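Hypothetical protein AF_0060 (Archaeoglobus fulgidus DSM 4304, PDB 2P06) is of unknown function but binds magnesium and probably acts as a MazG-like nucleoside triphosphate pyrophosphohydrolase built from helices. Local coordinates at residues Gly47-Pro50 and Arg51-Phe54; Phe54-Glu58 and Glu59-Ser63; Ser63-Phe66 and Glu67-Glu71; Leu72-Ala75 and Val76-Asp80; Val91-Phe94 and Cys95-Leu98. All coordinates share one frame; numbering follows the deposited sequence.

Contact 1: Gly47-Pro50 and Arg51-Phe54; sequences GNTP and RPWF
Thr49 and Pro52 meet where the loop after helix 22-43 runs into the short helix 52-55. The carbonyl O of Thr49 rests 3.3 Å from CD of the Pro52 ring, and the methyl CG2 of Thr49 comes to 4.0 Å from Pro52 CA, so the threonine touches the proline with backbone and side chain alike. Its hydroxyl serves the residue just before the proline: Arg51 N donates to Thr49 OG1 at 3.1 Å, almost straight at 174°, although OG1 is modelled implausibly close to Asp55 OD2 and its exact place is doubtful. The next carbonyl, Pro50 O, lies 3.4 Å from CH2 of Trp53, on the benzo half of the indole, and meets the ring obliquely.

Behind these contacts stands the rotamer of Trp53. Its CG sits between the backbone N and the carbonyl carbon (chi1 56°), a choice that turns the ring back along the chain and places Arg51 CA 3.7 Å above one of its faces. Neighbours hold both partners: Trp53 NE1 donates to Met22 O of the second subunit and Tyr97 brings its ring against the indole, while Tyr39 OH hydrogen-bonds Pro50 O.

The backbone closes with Phe54 N bonded to Arg51 O at 2.8 Å. This is the usual start of a helix, with Arg51 as N-cap and Pro52 in the first turn, where its missing N-H costs nothing; here it begins the short helix that joins two long helices of an all-helical, MazG-like fold.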
loop_
_atom_site.group_PDB
_atom_site.type_symbol
_atom_site.label_atom_id
_atom_site.label_comp_id
_atom_site.label_asym_id
_atom_site.label_seq_id
_atom_site.Cartn_x
_atom_site.Cartn_y
_atom_site.Cartn_z
ATOM N N GLY B 47 21.594 23.529 -8.742
ATOM C CA GLY B 47 21.463 22.544 -9.819
ATOM C C GLY B 47 20.414 21.472 -9.558
ATOM O O GLY B 47 20.381 20.446 -10.242
ATOM N N ASN B 48 19.555 21.725 -8.576
ATOM C CA ASN B 48 18.452 20.838 -8.242
ATOM C C ASN B 48 17.105 21.552 -8.490
ATOM O O ASN B 48 16.921 22.719 -8.121
ATOM C CB ASN B 48 18.568 20.358 -6.787
ATOM C CG ASN B 48 19.694 19.322 -6.581
ATOM O OD1 ASN B 48 20.231 18.756 -7.535
ATOM N ND2 ASN B 48 20.046 19.075 -5.323
ATOM N N THR B 49 16.182 20.839 -9.132
ATOM C CA THR B 49 14.863 21.363 -9.479
ATOM C C THR B 49 13.849 20.663 -8.587
ATOM O O THR B 49 14.104 19.548 -8.138
ATOM C CB THR B 49 14.513 21.088 -10.954
ATOM O OG1 THR B 49 13.098 20.923 -11.082
ATOM C CG2 THR B 49 15.195 19.810 -11.470
ATOM N N PRO B 50 12.704 21.311 -8.308
ATOM C CA PRO B 50 11.704 20.637 -7.502
ATOM C C PRO B 50 11.061 19.396 -8.120
ATOM O O PRO B 50 10.420 18.665 -7.395
ATOM C CB PRO B 50 10.638 21.728 -7.259
ATOM C CG PRO B 50 10.879 22.755 -8.218
ATOM C CD PRO B 50 12.301 22.688 -8.641
ATOM N N ARG B 51 11.209 19.177 -9.433
ATOM C CA ARG B 51 10.556 18.057 -10.126
ATOM C C ARG B 51 11.492 17.391 -11.144
ATOM O O ARG B 51 11.217 17.403 -12.349
ATOM C CB ARG B 51 9.247 18.505 -10.800
ATOM C CG ARG B 51 8.454 19.529 -10.005
ATOM C CD ARG B 51 6.948 19.428 -10.176
ATOM N NE ARG B 51 6.483 19.185 -11.539
ATOM C CZ ARG B 51 6.361 20.103 -12.493
ATOM N NH1 ARG B 51 5.887 19.738 -13.680
ATOM N NH2 ARG B 51 6.705 21.374 -12.284
ATOM N N PRO B 52 12.594 16.772 -10.656
ATOM C CA PRO B 52 13.556 16.120 -11.555
ATOM C C PRO B 52 12.940 15.060 -12.461
ATOM O O PRO B 52 13.360 14.908 -13.597
ATOM C CB PRO B 52 14.603 15.518 -10.596
ATOM C CG PRO B 52 13.957 15.486 -9.263
ATOM C CD PRO B 52 12.985 16.616 -9.239
ATOM N N TRP B 53 11.920 14.357 -11.978
ATOM C CA TRP B 53 11.197 13.417 -12.800
ATOM C C TRP B 53 10.533 14.024 -14.030
ATOM O O TRP B 53 10.143 13.289 -14.933
ATOM C CB TRP B 53 10.134 12.704 -11.971
ATOM C CG TRP B 53 9.190 13.598 -11.290
ATOM C CD1 TRP B 53 8.005 14.068 -11.775
ATOM C CD2 TRP B 53 9.359 14.171 -10.005
ATOM N NE1 TRP B 53 7.410 14.862 -10.853
ATOM C CE2 TRP B 53 8.224 14.946 -9.750
ATOM C CE3 TRP B 53 10.349 14.060 -9.008
ATOM C CZ2 TRP B 53 8.047 15.633 -8.549
ATOM C CZ3 TRP B 53 10.166 14.740 -7.813
ATOM C CH2 TRP B 53 9.025 15.524 -7.601
ATOM N N PHE B 54 10.347 15.341 -14.029
ATOM C CA PHE B 54 9.687 16.068 -15.120
ATOM C C PHE B 54 10.664 16.999 -15.851
ATOM O O PHE B 54 10.598 17.135 -17.069
ATOM C CB PHE B 54 8.525 16.888 -14.564
ATOM C CG PHE B 54 7.735 17.642 -15.606
ATOM C CD1 PHE B 54 6.758 17.001 -16.365
ATOM C CD2 PHE B 54 7.934 19.005 -15.799
ATOM C CE1 PHE B 54 6.020 17.699 -17.315
ATOM C CE2 PHE B 54 7.212 19.713 -16.765
ATOM C CZ PHE B 54 6.246 19.060 -17.515
#

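Contact 2: Phe54-Glu58 and Glu59-Ser63; sequences FDFSE and ERLLS
Phe56 and Leu61 press together at the start of helix 58-77, their side chains crossing at about a right angle. Phe56 CB touches Leu61 CG at 3.8 Å, and Leu61 CD2 comes in at the edge of the phenyl ring, 4.0 Å from Phe56 CD2. Leu61 CG also packs on the carbonyl of Ser57, 3.3 Å from its O, the same oxygen that accepts from Leu61 N. Beside this tight patch Ser57 OG accepts a hydrogen bond from Arg60 N at 3.0 Å, the N-cap bond; the hydroxyl reaches over the first turn because it stands between the backbone N and the carbonyl carbon (chi1 65°). Tyr97 and Leu98 of helix 81-103 cover Leu61 from beyond.

The other flank is loose and wet. Glu58 and Glu59 both bend at chi2, leaving their OE1 atoms 4.3 Å apart, and a water that donates to Glu58 OE1 at 2.8 Å and to Glu59 OE1 as well probably eases this meeting of like charges. The second oxygen of Glu58, OE2, is held in a salt bridge to Lys101. Farther along, Arg60 NH2 donates to Ser63 OG within the guanidinium plane.

Ser57 as N-cap, with the residue before it packed on the residue four places after it, is the arrangement known as a hydrophobic staple, closing the N-terminal end of the helix.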
loop_
_atom_site.group_PDB
_atom_site.type_symbol
_atom_site.label_atom_id
_atom_site.label_comp_id
_atom_site.label_asym_id
_atom_site.label_seq_id
_atom_site.Cartn_x
_atom_site.Cartn_y
_atom_site.Cartn_z
ATOM N N PHE B 54 10.347 15.341 -14.029
ATOM C CA PHE B 54 9.687 16.068 -15.120
ATOM C C PHE B 54 10.664 16.999 -15.851
ATOM O O PHE B 54 10.598 17.135 -17.069
ATOM C CB PHE B 54 8.525 16.888 -14.564
ATOM C CG PHE B 54 7.735 17.642 -15.606
ATOM C CD1 PHE B 54 6.758 17.001 -16.365
ATOM C CD2 PHE B 54 7.934 19.005 -15.799
ATOM C CE1 PHE B 54 6.020 17.699 -17.315
ATOM C CE2 PHE B 54 7.212 19.713 -16.765
ATOM C CZ PHE B 54 6.246 19.060 -17.515
ATOM N N ASP B 55 11.540 17.641 -15.092
ATOM C CA ASP B 55 12.439 18.660 -15.619
ATOM C C ASP B 55 13.666 18.127 -16.374
ATOM O O ASP B 55 14.175 18.790 -17.274
ATOM C CB ASP B 55 12.917 19.538 -14.466
ATOM C CG ASP B 55 11.800 20.389 -13.885
ATOM O OD1 ASP B 55 10.760 20.557 -14.562
ATOM O OD2 ASP B 55 11.962 20.878 -12.749
ATOM N N PHE B 56 14.140 16.950 -15.983
ATOM C CA PHE B 56 15.390 16.410 -16.507
ATOM C C PHE B 56 15.090 15.379 -17.580
ATOM O O PHE B 56 14.006 14.806 -17.612
ATOM C CB PHE B 56 16.201 15.745 -15.391
ATOM C CG PHE B 56 16.864 16.704 -14.437
ATOM C CD1 PHE B 56 17.355 17.933 -14.858
ATOM C CD2 PHE B 56 17.061 16.338 -13.121
ATOM C CE1 PHE B 56 18.001 18.796 -13.961
ATOM C CE2 PHE B 56 17.701 17.195 -12.219
ATOM C CZ PHE B 56 18.167 18.416 -12.637
ATOM N N SER B 57 16.051 15.166 -18.464
ATOM C CA SER B 57 15.943 14.151 -19.494
ATOM C C SER B 57 16.165 12.770 -18.892
ATOM O O SER B 57 16.707 12.641 -17.798
ATOM C CB SER B 57 16.997 14.395 -20.576
ATOM O OG SER B 57 18.318 14.226 -20.064
ATOM N N GLU B 58 15.747 11.745 -19.629
ATOM C CA GLU B 58 16.015 10.358 -19.277
ATOM C C GLU B 58 17.514 10.150 -19.126
ATOM O O GLU B 58 17.947 9.507 -18.173
ATOM C CB GLU B 58 15.473 9.407 -20.348
ATOM C CG GLU B 58 13.940 9.298 -20.413
ATOM C CD GLU B 58 13.266 10.430 -21.179
ATOM O OE1 GLU B 58 13.940 11.361 -21.699
ATOM O OE2 GLU B 58 12.032 10.379 -21.263
ATOM N N GLU B 59 18.296 10.742 -20.030
ATOM C CA GLU B 59 19.743 10.599 -19.985
ATOM C C GLU B 59 20.345 11.202 -18.727
ATOM O O GLU B 59 21.192 10.559 -18.093
ATOM C CB GLU B 59 20.424 11.168 -21.209
ATOM C CG GLU B 59 20.144 10.384 -22.477
ATOM C CD GLU B 59 18.802 10.721 -23.115
ATOM O OE1 GLU B 59 18.085 11.648 -22.662
ATOM O OE2 GLU B 59 18.460 10.032 -24.087
ATOM N N ARG B 60 19.887 12.393 -18.330
ATOM C CA ARG B 60 20.401 13.011 -17.108
ATOM C C ARG B 60 19.957 12.242 -15.851
ATOM O O ARG B 60 20.720 12.104 -14.898
ATOM C CB ARG B 60 19.987 14.474 -16.997
ATOM C CG ARG B 60 20.618 15.256 -15.854
ATOM C CD ARG B 60 22.102 14.940 -15.775
ATOM N NE ARG B 60 22.787 15.720 -14.756
ATOM C CZ ARG B 60 23.849 15.312 -14.059
ATOM N NH1 ARG B 60 24.355 16.130 -13.159
ATOM N NH2 ARG B 60 24.388 14.096 -14.215
ATOM N N LEU B 61 18.711 11.778 -15.832
ATOM C CA LEU B 61 18.215 11.013 -14.681
ATOM C C LEU B 61 19.015 9.726 -14.490
ATOM O O LEU B 61 19.323 9.370 -13.360
ATOM C CB LEU B 61 16.734 10.744 -14.819
ATOM C CG LEU B 61 15.878 11.998 -14.664
ATOM C CD1 LEU B 61 14.400 11.760 -15.048
ATOM C CD2 LEU B 61 16.022 12.488 -13.208
ATOM N N LEU B 62 19.348 9.065 -15.606
ATOM C CA LEU B 62 20.242 7.914 -15.631
ATOM C C LEU B 62 21.618 8.172 -15.051
ATOM O O LEU B 62 22.088 7.422 -14.168
ATOM C CB LEU B 62 20.447 7.439 -17.063
ATOM C CG LEU B 62 19.632 6.246 -17.528
ATOM C CD1 LEU B 62 19.686 6.098 -19.056
ATOM C CD2 LEU B 62 20.150 5.014 -16.823
ATOM N N SER B 63 22.310 9.176 -15.579
ATOM C CA SER B 63 23.668 9.437 -15.107
ATOM C C SER B 63 23.622 9.868 -13.634
ATOM O O SER B 63 24.505 9.513 -12.857
ATOM C CB SER B 63 24.395 10.453 -15.990
ATOM O OG SER B 63 23.613 11.592 -16.046
HETATM O O HOH W 1 15.747 11.874 -23.730
#

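Contact 3: Ser63-Phe66 and Glu67-Glu71; sequences SRLF and EEMDE. With MG (magnesium ion), chain E.
The ExxE half of the MazG metal signature lies on helix 58-77, where Arg64, one turn earlier, grips Glu68 while Glu68 and Glu71 bind magnesium. Glu68 divides its carboxylate: OE1 goes to the magnesium at 2.2 Å, and OE2 takes Arg64 NH1 at 2.7 Å, on its anti side and in the guanidinium plane. Arg64 can do this because its chain bends at chi2 and chi3, curling beside Glu68. Its NH2 meanwhile donates to Glu67 OE1 at 2.8 Å, tilted 22° from the guanidinium plane, and only weakly to Glu68 OE2. A leucine in place of Arg64 would probably leave Glu67 OE1 without its mate and Glu68 freer to turn at the metal, although Arg42 also bridges to Glu68 OE2.

On another flank of the helix Met69, present as selenomethionine, lays CG 4.1 Å from Leu65 CD1 and brings SE obliquely to the Phe66 ring, a Met-aromatic contact. Arg73 of the second subunit makes a cation-pi contact with Phe66 and a salt bridge to Asp70.

Glu87 and Asp90 of helix 81-103, the ExxD half, complete the protein ligands. Glu71 OE1 binds the magnesium at 2.1 Å, and one of the metal's two waters also donates to the backbone O of Glu68 at 2.9 Å.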
loop_
_atom_site.group_PDB
_atom_site.type_symbol
_atom_site.label_atom_id
_atom_site.label_comp_id
_atom_site.label_asym_id
_atom_site.label_seq_id
_atom_site.Cartn_x
_atom_site.Cartn_y
_atom_site.Cartn_z
ATOM N N SER B 63 22.310 9.176 -15.579
ATOM C CA SER B 63 23.668 9.437 -15.107
ATOM C C SER B 63 23.622 9.868 -13.634
ATOM O O SER B 63 24.505 9.513 -12.857
ATOM C CB SER B 63 24.395 10.453 -15.990
ATOM O OG SER B 63 23.613 11.592 -16.046
ATOM N N ARG B 64 22.585 10.609 -13.234
ATOM C CA ARG B 64 22.459 10.958 -11.816
ATOM C C ARG B 64 22.245 9.690 -10.957
ATOM O O ARG B 64 22.864 9.534 -9.898
ATOM C CB ARG B 64 21.336 11.971 -11.577
ATOM C CG ARG B 64 21.568 13.400 -12.093
ATOM C CD ARG B 64 22.327 14.325 -11.152
ATOM N NE ARG B 64 21.878 14.301 -9.754
ATOM C CZ ARG B 64 22.444 13.582 -8.778
ATOM N NH1 ARG B 64 21.939 13.637 -7.554
ATOM N NH2 ARG B 64 23.491 12.799 -8.999
ATOM N N LEU B 65 21.389 8.771 -11.413
ATOM C CA LEU B 65 21.164 7.507 -10.677
ATOM C C LEU B 65 22.457 6.694 -10.498
ATOM O O LEU B 65 22.770 6.204 -9.402
ATOM C CB LEU B 65 20.126 6.643 -11.387
ATOM C CG LEU B 65 19.880 5.231 -10.849
ATOM C CD1 LEU B 65 19.484 5.231 -9.366
ATOM C CD2 LEU B 65 18.811 4.555 -11.691
ATOM N N PHE B 66 23.179 6.536 -11.597
ATOM C CA PHE B 66 24.478 5.903 -11.599
ATOM C C PHE B 66 25.453 6.608 -10.647
ATOM O O PHE B 66 26.222 5.944 -9.959
ATOM C CB PHE B 66 25.037 5.872 -13.032
ATOM C CG PHE B 66 24.569 4.698 -13.838
ATOM C CD1 PHE B 66 23.251 4.322 -13.851
ATOM C CD2 PHE B 66 25.455 3.957 -14.578
ATOM C CE1 PHE B 66 22.813 3.199 -14.577
ATOM C CE2 PHE B 66 25.030 2.827 -15.311
ATOM C CZ PHE B 66 23.695 2.458 -15.302
ATOM N N GLU B 67 25.432 7.942 -10.606
ATOM C CA GLU B 67 26.257 8.683 -9.644
ATOM C C GLU B 67 25.904 8.315 -8.202
ATOM O O GLU B 67 26.790 8.119 -7.340
ATOM C CB GLU B 67 26.136 10.203 -9.850
ATOM C CG GLU B 67 26.895 10.721 -11.054
ATOM C CD GLU B 67 26.499 12.143 -11.454
ATOM O OE1 GLU B 67 25.779 12.800 -10.669
ATOM O OE2 GLU B 67 26.907 12.595 -12.550
ATOM N N GLU B 68 24.611 8.195 -7.933
ATOM C CA GLU B 68 24.158 7.883 -6.588
ATOM C C GLU B 68 24.487 6.428 -6.233
ATOM O O GLU B 68 24.837 6.122 -5.094
ATOM C CB GLU B 68 22.667 8.180 -6.438
ATOM C CG GLU B 68 22.296 9.662 -6.661
ATOM C CD GLU B 68 22.896 10.602 -5.621
ATOM O OE1 GLU B 68 23.139 10.204 -4.469
ATOM O OE2 GLU B 68 23.095 11.764 -5.949
HETATM N N MSE B 69 24.383 5.534 -7.206
HETATM C CA MSE B 69 24.726 4.140 -6.975
HETATM C C MSE B 69 26.220 3.990 -6.720
HETATM O O MSE B 69 26.627 3.163 -5.894
HETATM C CB MSE B 69 24.302 3.275 -8.156
HETATM C CG MSE B 69 22.812 3.078 -8.245
HETATM SE SE MSE B 69 22.288 1.983 -9.735
HETATM C CE MSE B 69 23.665 0.679 -9.789
ATOM N N ASP B 70 27.026 4.794 -7.407
ATOM C CA ASP B 70 28.470 4.839 -7.147
ATOM C C ASP B 70 28.788 5.304 -5.700
ATOM O O ASP B 70 29.653 4.719 -5.029
ATOM C CB ASP B 70 29.177 5.717 -8.191
ATOM C CG ASP B 70 29.245 5.044 -9.576
ATOM O OD1 ASP B 70 29.059 3.798 -9.640
ATOM O OD2 ASP B 70 29.493 5.753 -10.603
ATOM N N GLU B 71 28.085 6.338 -5.225
ATOM C CA GLU B 71 28.230 6.787 -3.836
ATOM C C GLU B 71 27.819 5.712 -2.827
ATOM O O GLU B 71 28.427 5.588 -1.778
ATOM C CB GLU B 71 27.442 8.065 -3.561
ATOM C CG GLU B 71 28.065 9.306 -4.181
ATOM C CD GLU B 71 27.195 10.527 -4.058
ATOM O OE1 GLU B 71 26.051 10.384 -3.576
ATOM O OE2 GLU B 71 27.638 11.625 -4.462
HETATM MG MG MG E . 24.266 9.997 -2.552
HETATM O O HOH W 2 23.687 7.606 -2.825
HETATM O O HOH W 3 24.444 12.011 -2.115
#

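Contact 4: Leu72-Ala75 and Val76-Asp80; sequences LREA and VEKED
Glu74 and Lys78 come together through opposite choices of torsion: CG of Glu74 lies trans to its own nitrogen (chi1 -174°) with a bend at chi2, whereas Lys78 starts beside its nitrogen (chi1 -68°) and then runs straight. The glutamate thus folds forward against the lysine chain, Glu74 CG resting 3.7 Å from Lys78 CE. The charged ends do not close up, since Glu74 OE1 stays 4.5 Å from Lys78 NZ, too far for a salt bridge. The other oxygen, Glu74 OE2, lies 4.0 Å from Glu77 OE1, two like charges side by side.

On the inner flank Leu72 CD1 touches Val76 CG2 at 4.2 Å; both residues pack on Leu84 of helix 81-103, and Val76 also on Leu62 of the second subunit.

The backbone ends helix 58-77 in a Schellman motif. Glu79 turns to positive phi (54°), Asp80 N reaches back to Ala75 O at 3.0 Å, and Glu79 N bonds to Val76 O. Asp80 then caps the next helix, its OD1 accepting from Asn83 N.

The chemistry implies a hairpin bend fixed by backbone bonds and an apolar inner side, with the acidic outer rim probably eased only in part by the nearby lysine.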
loop_
_atom_site.group_PDB
_atom_site.type_symbol
_atom_site.label_atom_id
_atom_site.label_comp_id
_atom_site.label_asym_id
_atom_site.label_seq_id
_atom_site.Cartn_x
_atom_site.Cartn_y
_atom_site.Cartn_z
ATOM N N LEU B 72 26.794 4.936 -3.158
ATOM C CA LEU B 72 26.338 3.878 -2.293
ATOM C C LEU B 72 27.445 2.825 -2.207
ATOM O O LEU B 72 27.865 2.441 -1.103
ATOM C CB LEU B 72 24.999 3.319 -2.791
ATOM C CG LEU B 72 24.421 2.025 -2.207
ATOM C CD1 LEU B 72 24.637 1.983 -0.743
ATOM C CD2 LEU B 72 22.929 1.925 -2.539
ATOM N N ARG B 73 27.963 2.394 -3.354
ATOM C CA ARG B 73 29.080 1.444 -3.376
ATOM C C ARG B 73 30.297 1.947 -2.601
ATOM O O ARG B 73 30.946 1.177 -1.887
ATOM C CB ARG B 73 29.490 1.117 -4.814
ATOM C CG ARG B 73 28.410 0.341 -5.605
ATOM C CD ARG B 73 28.792 0.125 -7.090
ATOM N NE ARG B 73 27.656 -0.318 -7.918
ATOM C CZ ARG B 73 27.308 -1.594 -8.131
ATOM N NH1 ARG B 73 27.976 -2.603 -7.566
ATOM N NH2 ARG B 73 26.275 -1.869 -8.915
ATOM N N GLU B 74 30.617 3.232 -2.748
ATOM C CA GLU B 74 31.706 3.832 -1.983
ATOM C C GLU B 74 31.468 3.767 -0.455
ATOM O O GLU B 74 32.399 3.493 0.303
ATOM C CB GLU B 74 31.961 5.276 -2.439
ATOM C CG GLU B 74 33.176 5.936 -1.808
ATOM C CD GLU B 74 34.493 5.263 -2.171
ATOM O OE1 GLU B 74 35.210 5.798 -3.044
ATOM O OE2 GLU B 74 34.814 4.207 -1.581
ATOM N N ALA B 75 30.238 4.018 -0.007
ATOM C CA ALA B 75 29.908 3.909 1.422
ATOM C C ALA B 75 30.108 2.481 1.928
ATOM O O ALA B 75 30.582 2.275 3.041
ATOM C CB ALA B 75 28.470 4.373 1.700
ATOM N N VAL B 76 29.717 1.504 1.114
ATOM C CA VAL B 76 29.853 0.114 1.477
ATOM C C VAL B 76 31.330 -0.257 1.628
ATOM O O VAL B 76 31.699 -0.851 2.631
ATOM C CB VAL B 76 29.162 -0.845 0.487
ATOM C CG1 VAL B 76 29.456 -2.306 0.884
ATOM C CG2 VAL B 76 27.669 -0.607 0.474
ATOM N N GLU B 77 32.165 0.123 0.659
ATOM C CA GLU B 77 33.612 -0.146 0.716
ATOM C C GLU B 77 34.313 0.501 1.921
ATOM O O GLU B 77 35.256 -0.057 2.448
ATOM C CB GLU B 77 34.305 0.297 -0.582
ATOM C CG GLU B 77 33.938 -0.550 -1.791
ATOM C CD GLU B 77 34.435 0.034 -3.115
ATOM O OE1 GLU B 77 35.556 0.601 -3.159
ATOM O OE2 GLU B 77 33.703 -0.079 -4.127
ATOM N N LYS B 78 33.840 1.672 2.339
ATOM C CA LYS B 78 34.365 2.371 3.516
ATOM C C LYS B 78 33.760 1.874 4.825
ATOM O O LYS B 78 34.137 2.343 5.897
ATOM C CB LYS B 78 34.081 3.869 3.395
ATOM C CG LYS B 78 34.843 4.579 2.295
ATOM C CD LYS B 78 34.370 6.024 2.187
ATOM C CE LYS B 78 35.196 6.827 1.193
ATOM N NZ LYS B 78 34.512 8.096 0.766
ATOM N N GLU B 79 32.806 0.947 4.725
ATOM C CA GLU B 79 32.040 0.426 5.869
ATOM C C GLU B 79 31.360 1.526 6.696
ATOM O O GLU B 79 31.182 1.395 7.905
ATOM C CB GLU B 79 32.925 -0.460 6.737
ATOM C CG GLU B 79 33.627 -1.543 5.945
ATOM C CD GLU B 79 34.398 -2.509 6.830
ATOM O OE1 GLU B 79 33.791 -3.119 7.741
ATOM O OE2 GLU B 79 35.611 -2.664 6.606
ATOM N N ASP B 80 30.948 2.594 6.018
ATOM C CA ASP B 80 30.285 3.715 6.667
ATOM C C ASP B 80 28.786 3.456 6.699
ATOM O O ASP B 80 28.031 3.986 5.877
ATOM C CB ASP B 80 30.613 5.022 5.931
ATOM C CG ASP B 80 30.046 6.251 6.629
ATOM O OD1 ASP B 80 29.163 6.108 7.514
ATOM O OD2 ASP B 80 30.478 7.372 6.280
#

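Contact 5: Val91-Phe94 and Cys95-Leu98; sequences VANF and CMYL
Tyr97 leans back over the preceding turn of helix 81-103, the helix that supplies the ExxD half of the MazG-like core, and meets Asn93 and Phe94. Its CB lies 3.7 Å from Asn93 O, and with CG beside the backbone N (chi1 -55°) the ring is laid over that carbonyl, whose O sits 3.1 Å above the ring plane, offset toward the rim, while accepting from Tyr97 N. CD1 and CE1 face the same oxygen. On the other edge CD2 stands 3.7 Å over the centre of the Phe94 ring and CE2 follows over it: a T-shaped stack, planes at 72°, in which Tyr97 gives the edge and Phe94 the face. CZ touches Asn93 CB, and OH ends 3.5 Å from Asn93 CG, the amide and phenol planes being almost parallel, 7° apart. A serine at Tyr97 would probably open a gap over the Phe94 face and leave the Asn93 amide without the phenol beside it.

That amide is held from outside as well: OD1 bonds to Tyr24 OH of the second subunit, and ND2 to Met35 O.

Around the helix, Val91 and Cys95 pack against Cys95 and Val91 of the second subunit; within the chain, Val91 CG1 lies 4.1 Å from Cys95 SG.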
loop_
_atom_site.group_PDB
_atom_site.type_symbol
_atom_site.label_atom_id
_atom_site.label_comp_id
_atom_site.label_asym_id
_atom_site.label_seq_id
_atom_site.Cartn_x
_atom_site.Cartn_y
_atom_site.Cartn_z
ATOM N N VAL B 91 19.491 6.599 -3.700
ATOM C CA VAL B 91 19.305 5.651 -4.827
ATOM C C VAL B 91 17.831 5.394 -5.075
ATOM O O VAL B 91 17.409 5.415 -6.214
ATOM C CB VAL B 91 20.093 4.344 -4.664
ATOM C CG1 VAL B 91 19.689 3.291 -5.734
ATOM C CG2 VAL B 91 21.617 4.631 -4.710
ATOM N N ALA B 92 17.046 5.189 -4.020
ATOM C CA ALA B 92 15.610 4.923 -4.154
ATOM C C ALA B 92 14.911 6.102 -4.836
ATOM O O ALA B 92 14.092 5.908 -5.746
ATOM C CB ALA B 92 14.945 4.638 -2.784
ATOM N N ASN B 93 15.231 7.315 -4.385
ATOM C CA ASN B 93 14.672 8.522 -5.002
ATOM C C ASN B 93 14.987 8.592 -6.470
ATOM O O ASN B 93 14.088 8.796 -7.281
ATOM C CB ASN B 93 15.124 9.801 -4.296
ATOM C CG ASN B 93 14.212 10.202 -3.145
ATOM O OD1 ASN B 93 13.012 9.925 -3.164
ATOM N ND2 ASN B 93 14.768 10.916 -2.160
ATOM N N PHE B 94 16.244 8.395 -6.837
ATOM C CA PHE B 94 16.593 8.455 -8.243
ATOM C C PHE B 94 16.039 7.307 -9.113
ATOM O O PHE B 94 15.770 7.510 -10.309
ATOM C CB PHE B 94 18.096 8.724 -8.429
ATOM C CG PHE B 94 18.419 10.168 -8.244
ATOM C CD1 PHE B 94 18.382 11.034 -9.330
ATOM C CD2 PHE B 94 18.575 10.695 -6.973
ATOM C CE1 PHE B 94 18.591 12.389 -9.163
ATOM C CE2 PHE B 94 18.791 12.052 -6.796
ATOM C CZ PHE B 94 18.820 12.897 -7.885
ATOM N N CYS B 95 15.848 6.127 -8.526
ATOM C CA CYS B 95 15.083 5.076 -9.211
ATOM C C CYS B 95 13.672 5.597 -9.464
ATOM O O CYS B 95 13.113 5.379 -10.527
ATOM C CB CYS B 95 14.974 3.803 -8.380
ATOM S SG CYS B 95 16.525 2.890 -8.256
HETATM N N MSE B 96 13.096 6.225 -8.447
HETATM C CA MSE B 96 11.762 6.766 -8.548
HETATM C C MSE B 96 11.646 7.863 -9.608
HETATM O O MSE B 96 10.695 7.885 -10.396
HETATM C CB MSE B 96 11.311 7.330 -7.210
HETATM C CG MSE B 96 9.880 7.804 -7.297
HETATM SE SE MSE B 96 9.204 8.388 -5.611
HETATM C CE MSE B 96 10.012 10.014 -5.427
ATOM N N TYR B 97 12.609 8.775 -9.628
ATOM C CA TYR B 97 12.560 9.886 -10.589
ATOM C C TYR B 97 12.637 9.355 -12.016
ATOM O O TYR B 97 11.870 9.764 -12.873
ATOM C CB TYR B 97 13.662 10.905 -10.337
ATOM C CG TYR B 97 13.715 11.481 -8.942
ATOM C CD1 TYR B 97 12.590 11.536 -8.138
ATOM C CD2 TYR B 97 14.896 12.005 -8.449
ATOM C CE1 TYR B 97 12.635 12.065 -6.866
ATOM C CE2 TYR B 97 14.966 12.516 -7.182
ATOM C CZ TYR B 97 13.829 12.540 -6.382
ATOM O OH TYR B 97 13.903 13.048 -5.104
ATOM N N LEU B 98 13.550 8.431 -12.278
ATOM C CA LEU B 98 13.677 7.905 -13.625
ATOM C C LEU B 98 12.451 7.064 -13.977
ATOM O O LEU B 98 11.952 7.130 -15.091
ATOM C CB LEU B 98 14.953 7.089 -13.775
ATOM C CG LEU B 98 15.226 6.457 -15.136
ATOM C CD1 LEU B 98 15.210 7.519 -16.233
ATOM C CD2 LEU B 98 16.585 5.735 -15.034
#

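Contact 5 is the buried centre, aromatic and sulfur-bearing, while contact 2 lies at the surface and contacts 1, 3 and 4 are partly buried. Contacts 2, 3 and 4 follow one another along helix 58-77: a cap with carboxylates bridged by water, then the magnesium site with its salt bridges, then a backbone-made end. Contact 5, on helix 81-103, touches all the others. It packs on contact 1 through Trp53 and Tyr97, on contact 2 through Leu61 and Leu98, on contact 3 where Arg64 NH1 lies 3.2 Å from Phe94 CZ, and on contact 4 through Leu72 and Val91. Contacts 1 and 4 lie on opposite sides of the chain's centre, about 26 Å apart between centres.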